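Local coordinates for magnesium transporter MgtE (Enterococcus faecalis, PDB 2OUX), which probably transports magnesium ions across the cell membrane as a homodimer, this chain being its magnesium-binding cytoplasmic part with an N domain and paired CBS domains, at residues Q22-L32 / H53-E62. Sequence-based numbering, arbitrary orientation.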
ATOM      1  N   GLN A  22      20.751  28.903  14.303  1.00 54.82           N
ATOM      2  CA  GLN A  22      20.488  28.059  15.460  1.00 54.21           C
ATOM      3  C   GLN A  22      19.145  28.324  16.137  1.00 54.08           C
ATOM      4  O   GLN A  22      19.058  28.441  17.361  1.00 53.56           O
ATOM      5  CB  GLN A  22      21.636  28.184  16.468  1.00 54.50           C
ATOM      6  CG  GLN A  22      22.953  27.633  15.931  1.00 56.16           C
ATOM      7  CD  GLN A  22      23.958  27.315  17.025  1.00 57.26           C
ATOM      8  OE1 GLN A  22      24.770  28.156  17.412  1.00 56.83           O
ATOM      9  NE2 GLN A  22      23.898  26.090  17.537  1.00 59.37           N
ATOM     10  N   GLN A  23      18.098  28.403  15.321  1.00 53.39           N
ATOM     11  CA  GLN A  23      16.737  28.632  15.795  1.00 54.60           C
ATOM     12  C   GLN A  23      16.085  27.253  15.939  1.00 54.47           C
ATOM     13  O   GLN A  23      15.224  26.876  15.141  1.00 54.72           O
ATOM     14  CB  GLN A  23      15.962  29.471  14.769  1.00 55.67           C
ATOM     15  CG  GLN A  23      16.691  30.725  14.293  1.00 57.67           C
ATOM     16  CD  GLN A  23      15.999  31.408  13.115  1.00 59.28           C
ATOM     17  OE1 GLN A  23      14.857  31.852  13.223  1.00 60.30           O
ATOM     18  NE2 GLN A  23      16.694  31.491  11.983  1.00 58.52           N
HETATM   19  N   MSE A  24      16.507  26.508  16.959  1.00 54.18           N
HETATM   20  CA  MSE A  24      16.015  25.154  17.208  1.00 53.76           C
HETATM   21  C   MSE A  24      14.535  24.899  16.940  1.00 53.12           C
HETATM   22  O   MSE A  24      14.186  24.045  16.125  1.00 53.46           O
HETATM   23  CB  MSE A  24      16.346  24.726  18.644  1.00 54.95           C
HETATM   24  CG  MSE A  24      15.881  23.310  18.992  1.00 56.60           C
HETATM   25 SE   MSE A  24      16.603  22.599  20.651  1.00 58.97          SE
HETATM   26  CE  MSE A  24      15.078  22.899  21.804  1.00 56.29           C
ATOM     27  N   ASN A  25      13.663  25.635  17.617  1.00 51.74           N
ATOM     28  CA  ASN A  25      12.225  25.440  17.456  1.00 50.01           C
ATOM     29  C   ASN A  25      11.688  25.738  16.052  1.00 47.84           C
ATOM     30  O   ASN A  25      10.818  25.015  15.550  1.00 44.14           O
ATOM     31  CB  ASN A  25      11.486  26.263  18.512  1.00 52.84           C
ATOM     32  CG  ASN A  25      11.941  25.925  19.933  1.00 56.86           C
ATOM     33  OD1 ASN A  25      11.666  24.838  20.452  1.00 56.60           O
ATOM     34  ND2 ASN A  25      12.661  26.855  20.559  1.00 59.03           N
ATOM     35  N   GLU A  26      12.197  26.792  15.416  1.00 45.58           N
ATOM     36  CA  GLU A  26      11.757  27.133  14.064  1.00 42.93           C
ATOM     37  C   GLU A  26      12.193  25.995  13.140  1.00 40.09           C
ATOM     38  O   GLU A  26      11.444  25.560  12.267  1.00 37.22           O
ATOM     39  CB  GLU A  26      12.404  28.435  13.599  1.00 45.54           C
ATOM     40  CG  GLU A  26      11.425  29.507  13.121  1.00 51.69           C
ATOM     41  CD  GLU A  26      10.553  29.073  11.945  1.00 54.69           C
ATOM     42  OE1 GLU A  26      10.483  29.833  10.953  1.00 54.52           O
ATOM     43  OE2 GLU A  26       9.923  27.991  12.013  1.00 56.94           O
ATOM     44  N   PHE A  27      13.419  25.525  13.351  1.00 37.91           N
ATOM     45  CA  PHE A  27      13.986  24.438  12.573  1.00 35.77           C
ATOM     46  C   PHE A  27      13.111  23.197  12.685  1.00 35.98           C
ATOM     47  O   PHE A  27      12.648  22.661  11.682  1.00 35.78           O
ATOM     48  CB  PHE A  27      15.383  24.097  13.079  1.00 34.09           C
ATOM     49  CG  PHE A  27      15.963  22.880  12.441  1.00 33.52           C
ATOM     50  CD1 PHE A  27      16.497  22.941  11.157  1.00 32.32           C
ATOM     51  CD2 PHE A  27      15.923  21.654  13.094  1.00 31.65           C
ATOM     52  CE1 PHE A  27      16.977  21.802  10.535  1.00 31.40           C
ATOM     53  CE2 PHE A  27      16.403  20.507  12.477  1.00 31.09           C
ATOM     54  CZ  PHE A  27      16.930  20.581  11.197  1.00 30.45           C
ATOM     55  N   ARG A  28      12.897  22.746  13.917  1.00 35.00           N
ATOM     56  CA  ARG A  28      12.086  21.571  14.181  1.00 35.36           C
ATOM     57  C   ARG A  28      10.732  21.619  13.499  1.00 36.04           C
ATOM     58  O   ARG A  28      10.335  20.650  12.847  1.00 35.31           O
ATOM     59  CB  ARG A  28      11.882  21.391  15.682  1.00 35.33           C
ATOM     60  CG  ARG A  28      13.136  21.015  16.431  1.00 34.79           C
ATOM     61  CD  ARG A  28      12.814  20.697  17.869  1.00 35.15           C
ATOM     62  NE  ARG A  28      13.279  19.367  18.224  1.00 39.33           N
ATOM     63  CZ  ARG A  28      12.523  18.272  18.236  1.00 37.16           C
ATOM     64  NH1 ARG A  28      11.240  18.321  17.917  1.00 33.67           N
ATOM     65  NH2 ARG A  28      13.069  17.118  18.571  1.00 39.70           N
ATOM     66  N   GLU A  29      10.025  22.739  13.658  1.00 36.94           N
ATOM     67  CA  GLU A  29       8.700  22.914  13.050  1.00 38.30           C
ATOM     68  C   GLU A  29       8.737  22.678  11.548  1.00 37.08           C
ATOM     69  O   GLU A  29       7.893  21.968  11.004  1.00 36.81           O
ATOM     70  CB  GLU A  29       8.160  24.332  13.277  1.00 41.21           C
ATOM     71  CG  GLU A  29       7.630  24.649  14.664  1.00 46.88           C
ATOM     72  CD  GLU A  29       7.164  26.100  14.769  1.00 48.86           C
ATOM     73  OE1 GLU A  29       6.187  26.469  14.078  1.00 49.96           O
ATOM     74  OE2 GLU A  29       7.782  26.873  15.532  1.00 49.94           O
ATOM     75  N   LEU A  30       9.703  23.307  10.882  1.00 35.62           N
ATOM     76  CA  LEU A  30       9.849  23.188   9.436  1.00 34.76           C
ATOM     77  C   LEU A  30      10.281  21.781   9.023  1.00 32.12           C
ATOM     78  O   LEU A  30       9.594  21.118   8.253  1.00 32.39           O
ATOM     79  CB  LEU A  30      10.869  24.215   8.928  1.00 35.07           C
ATOM     80  CG  LEU A  30      10.483  25.693   9.058  1.00 36.45           C
ATOM     81  CD1 LEU A  30      11.663  26.570   8.667  1.00 37.34           C
ATOM     82  CD2 LEU A  30       9.279  25.988   8.177  1.00 36.57           C
ATOM     83  N   PHE A  31      11.414  21.339   9.556  1.00 29.22           N
ATOM     84  CA  PHE A  31      11.964  20.026   9.254  1.00 29.01           C
ATOM     85  C   PHE A  31      10.928  18.922   9.440  1.00 28.46           C
ATOM     86  O   PHE A  31      10.687  18.128   8.531  1.00 27.82           O
ATOM     87  CB  PHE A  31      13.175  19.743  10.155  1.00 27.19           C
ATOM     88  CG  PHE A  31      13.881  18.442   9.843  1.00 27.55           C
ATOM     89  CD1 PHE A  31      14.766  18.347   8.770  1.00 28.92           C
ATOM     90  CD2 PHE A  31      13.635  17.306  10.608  1.00 27.01           C
ATOM     91  CE1 PHE A  31      15.399  17.130   8.460  1.00 27.49           C
ATOM     92  CE2 PHE A  31      14.255  16.085  10.308  1.00 27.92           C
ATOM     93  CZ  PHE A  31      15.140  15.998   9.234  1.00 27.96           C
ATOM     94  N   LEU A  32      10.314  18.888  10.617  1.00 29.13           N
ATOM     95  CA  LEU A  32       9.326  17.870  10.943  1.00 29.07           C
ATOM     96  C   LEU A  32       8.037  17.993  10.139  1.00 28.72           C
ATOM     97  O   LEU A  32       7.183  17.132  10.212  1.00 29.89           O
ATOM     98  CB  LEU A  32       9.033  17.896  12.452  1.00 30.14           C
ATOM     99  CG  LEU A  32       9.695  16.864  13.383  1.00 30.60           C
ATOM    100  CD1 LEU A  32      10.976  16.310  12.782  1.00 30.99           C
ATOM    101  CD2 LEU A  32       9.978  17.514  14.739  1.00 30.46           C
ATOM    102  N   HIS A  53      24.779  20.174  13.827  1.00 40.21           N
ATOM    103  CA  HIS A  53      23.734  20.973  14.464  1.00 40.91           C
ATOM    104  C   HIS A  53      22.455  20.173  14.438  1.00 39.56           C
ATOM    105  O   HIS A  53      21.726  20.100  15.429  1.00 39.70           O
ATOM    106  CB  HIS A  53      23.484  22.276  13.699  1.00 42.48           C
ATOM    107  CG  HIS A  53      24.591  23.265  13.810  1.00 45.51           C
ATOM    108  ND1 HIS A  53      24.988  23.815  15.006  1.00 46.34           N
ATOM    109  CD2 HIS A  53      25.390  23.826  12.859  1.00 45.23           C
ATOM    110  CE1 HIS A  53      25.977  24.667  14.799  1.00 47.24           C
ATOM    111  NE2 HIS A  53      26.234  24.687  13.499  1.00 45.10           N
ATOM    112  N   LEU A  54      22.193  19.572  13.282  1.00 38.18           N
ATOM    113  CA  LEU A  54      20.988  18.790  13.088  1.00 36.56           C
ATOM    114  C   LEU A  54      20.853  17.673  14.113  1.00 36.59           C
ATOM    115  O   LEU A  54      19.748  17.396  14.580  1.00 36.57           O
ATOM    116  CB  LEU A  54      20.951  18.245  11.663  1.00 35.03           C
ATOM    117  CG  LEU A  54      19.680  17.516  11.249  1.00 31.32           C
ATOM    118  CD1 LEU A  54      19.562  17.528   9.752  1.00 32.17           C
ATOM    119  CD2 LEU A  54      19.715  16.102  11.784  1.00 32.36           C
ATOM    120  N   TYR A  55      21.970  17.048  14.474  1.00 36.55           N
ATOM    121  CA  TYR A  55      21.958  15.976  15.469  1.00 36.93           C
ATOM    122  C   TYR A  55      21.565  16.534  16.833  1.00 38.80           C
ATOM    123  O   TYR A  55      21.033  15.816  17.678  1.00 38.15           O
ATOM    124  CB  TYR A  55      23.342  15.317  15.566  1.00 35.87           C
ATOM    125  CG  TYR A  55      23.823  14.681  14.276  1.00 37.05           C
ATOM    126  CD1 TYR A  55      25.167  14.752  13.896  1.00 37.20           C
ATOM    127  CD2 TYR A  55      22.935  14.013  13.427  1.00 37.51           C
ATOM    128  CE1 TYR A  55      25.612  14.178  12.703  1.00 36.70           C
ATOM    129  CE2 TYR A  55      23.372  13.435  12.231  1.00 36.41           C
ATOM    130  CZ  TYR A  55      24.705  13.521  11.875  1.00 37.50           C
ATOM    131  OH  TYR A  55      25.122  12.964  10.687  1.00 37.58           O
ATOM    132  N   ASN A  56      21.826  17.822  17.045  1.00 40.17           N
ATOM    133  CA  ASN A  56      21.496  18.458  18.316  1.00 41.45           C
ATOM    134  C   ASN A  56      20.019  18.852  18.442  1.00 42.03           C
ATOM    135  O   ASN A  56      19.517  19.032  19.550  1.00 42.43           O
ATOM    136  CB  ASN A  56      22.366  19.705  18.533  1.00 42.16           C
ATOM    137  CG  ASN A  56      23.857  19.390  18.543  1.00 42.85           C
ATOM    138  OD1 ASN A  56      24.293  18.399  19.134  1.00 42.01           O
ATOM    139  ND2 ASN A  56      24.647  20.248  17.901  1.00 41.61           N
ATOM    140  N   TYR A  57      19.319  18.981  17.320  1.00 41.78           N
ATOM    141  CA  TYR A  57      17.915  19.378  17.364  1.00 42.12           C
ATOM    142  C   TYR A  57      16.925  18.239  17.163  1.00 40.90           C
ATOM    143  O   TYR A  57      15.716  18.432  17.295  1.00 40.07           O
ATOM    144  CB  TYR A  57      17.639  20.464  16.326  1.00 45.63           C
ATOM    145  CG  TYR A  57      18.483  21.708  16.486  1.00 49.80           C
ATOM    146  CD1 TYR A  57      18.672  22.291  17.737  1.00 52.41           C
ATOM    147  CD2 TYR A  57      19.089  22.304  15.384  1.00 52.55           C
ATOM    148  CE1 TYR A  57      19.436  23.444  17.885  1.00 54.46           C
ATOM    149  CE2 TYR A  57      19.855  23.456  15.520  1.00 55.60           C
ATOM    150  CZ  TYR A  57      20.026  24.017  16.774  1.00 55.43           C
ATOM    151  OH  TYR A  57      20.775  25.158  16.912  1.00 59.59           O
ATOM    152  N   LEU A  58      17.431  17.053  16.844  1.00 39.38           N
ATOM    153  CA  LEU A  58      16.561  15.907  16.621  1.00 39.01           C
ATOM    154  C   LEU A  58      16.915  14.750  17.534  1.00 38.55           C
ATOM    155  O   LEU A  58      18.085  14.465  17.765  1.00 39.09           O
ATOM    156  CB  LEU A  58      16.648  15.460  15.163  1.00 38.19           C
ATOM    157  CG  LEU A  58      16.162  16.514  14.167  1.00 37.98           C
ATOM    158  CD1 LEU A  58      16.528  16.117  12.756  1.00 37.09           C
ATOM    159  CD2 LEU A  58      14.664  16.683  14.319  1.00 36.25           C
ATOM    160  N   SER A  59      15.886  14.099  18.058  1.00 38.15           N
ATOM    161  CA  SER A  59      16.068  12.960  18.941  1.00 38.06           C
ATOM    162  C   SER A  59      16.449  11.749  18.096  1.00 38.01           C
ATOM    163  O   SER A  59      16.288  11.760  16.879  1.00 39.11           O
ATOM    164  CB  SER A  59      14.765  12.655  19.667  1.00 37.34           C
ATOM    165  OG  SER A  59      13.802  12.144  18.757  1.00 37.31           O
ATOM    166  N   PRO A  60      16.974  10.695  18.733  1.00 37.10           N
ATOM    167  CA  PRO A  60      17.346   9.503  17.971  1.00 37.00           C
ATOM    168  C   PRO A  60      16.141   8.923  17.231  1.00 36.62           C
ATOM    169  O   PRO A  60      16.278   8.440  16.106  1.00 38.71           O
ATOM    170  CB  PRO A  60      17.887   8.572  19.048  1.00 36.35           C
ATOM    171  CG  PRO A  60      18.586   9.550  19.973  1.00 35.97           C
ATOM    172  CD  PRO A  60      17.540  10.644  20.094  1.00 36.92           C
ATOM    173  N   LYS A  61      14.967   8.969  17.858  1.00 35.48           N
ATOM    174  CA  LYS A  61      13.757   8.464  17.215  1.00 35.05           C
ATOM    175  C   LYS A  61      13.490   9.271  15.959  1.00 32.47           C
ATOM    176  O   LYS A  61      13.289   8.713  14.886  1.00 34.21           O
ATOM    177  CB  LYS A  61      12.538   8.585  18.131  1.00 37.52           C
ATOM    178  CG  LYS A  61      12.554   7.675  19.332  1.00 41.12           C
ATOM    179  CD  LYS A  61      11.248   7.785  20.113  1.00 45.42           C
ATOM    180  CE  LYS A  61      11.328   7.055  21.460  1.00 47.50           C
ATOM    181  NZ  LYS A  61      11.645   5.596  21.333  1.00 50.18           N
ATOM    182  N   GLU A  62      13.486  10.590  16.096  1.00 27.69           N
ATOM    183  CA  GLU A  62      13.235  11.461  14.957  1.00 28.03           C
ATOM    184  C   GLU A  62      14.260  11.274  13.832  1.00 27.55           C
ATOM    185  O   GLU A  62      13.913  11.290  12.653  1.00 26.43           O
ATOM    186  CB  GLU A  62      13.209  12.922  15.421  1.00 25.99           C
ATOM    187  CG  GLU A  62      12.158  13.162  16.504  1.00 27.69           C
ATOM    188  CD  GLU A  62      12.176  14.573  17.064  1.00 26.02           C
ATOM    189  OE1 GLU A  62      13.273  15.153  17.154  1.00 24.26           O
ATOM    190  OE2 GLU A  62      11.097  15.092  17.435  1.00 25.31           O
TER
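Arg28 of helix 24-31 reaches across to form a salt bridge with Glu62, in the first turn of helix 60-67, in the all-helical N-terminal part of MgtE, where helix 24-31 crosses helix 53-57 at 85°. The guanidinium and carboxylate planes lie 38° apart, and NH1 of Arg28 meets the syn lone pair of Glu62 OE2 at 3.3 Å. Arginine's long side chain, with several N-H groups, can serve both this carboxylate and the backbone carbonyl of Tyr57, ahead of the link Leu58-Ser59: NE makes a weak hydrogen bond to Tyr57 O (2.8 Å).

Apolar packing lies beside these charges. Tyr57 offers a ring face to Met24, a selenomethionine, whose CA stands 4.0 Å from the ring centroid in a CH-pi contact, while SE lies obliquely beside the ring. Phe27 CZ meets Leu54 CG, and its CD2 meets Tyr57 CB (3.8 Å); Leu58 CG comes to its edge. Phe31 CE2 meets Leu58 CD1 obliquely. Both phenylalanines fill the buried side toward Phe42 of helix 36-43.

Tyrosine joins its apolar face to a polar hydroxyl, which accepts a weak bond from NE2 of Gln22, the positive-phi residue of a Schellman motif. Ser59 and Glu62 build a capping box that steadies the carboxylate: serine suits the N-cap because its OG accepts from Glu62 N, while Ser59 N donates to Glu62 OE1 at 3.0 Å, nearly straight at 170°.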